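Local coordinates for SnoaL-like domain-containing protein (Kribbella flavida, PDB 4LMI) that is of unknown function but adopts a SnoaL-like fold of the NTF2 clan and may act as a ketosteroid isomerase, at residues A31-A34 with E35-Y39. Residues are numbered along the deposited sequence; the frame is centred on the assembly and turned at random.
Sequences ALLA and EDVRY
Val37 meets Ala34 across a type I beta turn, its amide N donating to Ala34 O at 3.0 Å with an N-H...O angle of 152°. The same oxygen lies under the valine side chain: CG1, placed by a chi1 of 62° between its own backbone N and carbonyl carbon, comes to 3.4 Å from Ala34 O, as does CB. That branch also faces Leu33, whose CB it meets at 4.2 Å in a light apolar contact on the buried side of the corner. Asp36 works on the other side. With chi1 at 66° and its carboxylate carried back toward Ala34, it sets OD1 3.5 Å from Ala34 CB, a van der Waals approach of an oxygen to a methyl group with no hydrogen bond in it. Glu35, extended, runs out from the exposed corner, where its side chain touches Arg51 of helix 51-59. Leu33 packs on Tyr54 of that helix and on Val105 of strand 104-111, while backbone bonds tie Ala34 to Val105 and Val37 to Gly50. The chain thus turns a corner between the short strand 33-34, just after helix 26-31, and strand 37-41 of the curved sheet of this NTF2-like fold. Chemically the corner is divided: one backbone bond, Val37 N to Ala34 O, closes the turn, Leu33 and Val37 give it an apolar inner side, and the acidic groups of Glu35 and Asp36 are left at the surface, where water can probably solvate the charge of Asp36 and the neighbouring Arg51 could partly offset that of Glu35.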
loop_
_atom_site.group_PDB
_atom_site.type_symbol
_atom_site.label_atom_id
_atom_site.label_comp_id
_atom_site.label_asym_id
_atom_site.label_seq_id
_atom_site.Cartn_x
_atom_site.Cartn_y
_atom_site.Cartn_z
ATOM N N ALA B 31 23.018 3.226 -7.120
ATOM C CA ALA B 31 23.013 4.055 -8.339
ATOM C C ALA B 31 21.619 4.478 -8.808
ATOM O O ALA B 31 21.489 5.430 -9.576
ATOM C CB ALA B 31 23.776 3.372 -9.471
ATOM N N LEU B 32 20.576 3.784 -8.360
ATOM C CA LEU B 32 19.222 4.207 -8.708
ATOM C C LEU B 32 18.567 5.122 -7.666
ATOM O O LEU B 32 17.434 5.564 -7.857
ATOM C CB LEU B 32 18.320 3.015 -9.059
ATOM C CG LEU B 32 18.223 1.827 -8.117
ATOM C CD1 LEU B 32 17.299 2.142 -6.944
ATOM C CD2 LEU B 32 17.732 0.606 -8.886
ATOM N N LEU B 33 19.282 5.411 -6.580
ATOM C CA LEU B 33 18.765 6.293 -5.533
ATOM C C LEU B 33 19.283 7.706 -5.718
ATOM O O LEU B 33 20.462 7.900 -6.017
ATOM C CB LEU B 33 19.195 5.800 -4.153
ATOM C CG LEU B 33 18.872 4.363 -3.749
ATOM C CD1 LEU B 33 19.619 4.018 -2.470
ATOM C CD2 LEU B 33 17.370 4.156 -3.595
ATOM N N ALA B 34 18.407 8.692 -5.526
ATOM C CA ALA B 34 18.825 10.095 -5.486
ATOM C C ALA B 34 19.791 10.312 -4.322
ATOM O O ALA B 34 19.654 9.679 -3.272
ATOM C CB ALA B 34 17.612 11.001 -5.336
ATOM N N GLU B 35 20.765 11.203 -4.494
ATOM C CA GLU B 35 21.696 11.482 -3.400
ATOM C C GLU B 35 20.936 11.898 -2.132
ATOM O O GLU B 35 21.356 11.570 -1.023
ATOM C CB GLU B 35 22.754 12.526 -3.792
ATOM C CG GLU B 35 23.933 12.563 -2.828
ATOM C CD GLU B 35 25.165 13.249 -3.388
ATOM O OE1 GLU B 35 25.025 14.231 -4.148
ATOM O OE2 GLU B 35 26.285 12.803 -3.052
ATOM N N ASP B 36 19.805 12.584 -2.307
ATOM C CA ASP B 36 19.002 13.043 -1.171
ATOM C C ASP B 36 17.725 12.229 -0.963
ATOM O O ASP B 36 16.714 12.762 -0.490
ATOM C CB ASP B 36 18.671 14.535 -1.317
ATOM C CG ASP B 36 17.764 14.831 -2.509
ATOM O OD1 ASP B 36 17.479 13.916 -3.317
ATOM O OD2 ASP B 36 17.332 15.994 -2.635
ATOM N N VAL B 37 17.770 10.946 -1.318
ATOM C CA VAL B 37 16.628 10.054 -1.121
ATOM C C VAL B 37 16.133 10.118 0.327
ATOM O O VAL B 37 16.929 10.206 1.273
ATOM C CB VAL B 37 16.921 8.595 -1.559
ATOM C CG1 VAL B 37 18.056 7.985 -0.739
ATOM C CG2 VAL B 37 15.658 7.735 -1.474
ATOM N N ARG B 38 14.816 10.112 0.478
ATOM C CA ARG B 38 14.187 10.171 1.790
ATOM C C ARG B 38 13.324 8.928 1.995
ATOM O O ARG B 38 12.424 8.651 1.198
ATOM C CB ARG B 38 13.356 11.449 1.922
ATOM C CG ARG B 38 12.513 11.508 3.189
ATOM C CD ARG B 38 11.952 12.900 3.410
ATOM N NE ARG B 38 10.771 12.858 4.258
ATOM C CZ ARG B 38 10.340 13.867 5.010
ATOM N NH1 ARG B 38 9.244 13.716 5.740
ATOM N NH2 ARG B 38 11.003 15.018 5.047
ATOM N N TYR B 39 13.631 8.190 3.062
ATOM C CA TYR B 39 12.938 6.957 3.430
ATOM C C TYR B 39 12.114 7.177 4.689
ATOM O O TYR B 39 12.602 7.752 5.662
ATOM C CB TYR B 39 13.976 5.863 3.693
ATOM C CG TYR B 39 13.445 4.539 4.207
ATOM C CD1 TYR B 39 12.781 3.657 3.359
ATOM C CD2 TYR B 39 13.658 4.144 5.529
ATOM C CE1 TYR B 39 12.326 2.431 3.810
ATOM C CE2 TYR B 39 13.199 2.918 5.994
ATOM C CZ TYR B 39 12.535 2.068 5.130
ATOM O OH TYR B 39 12.081 0.853 5.575
#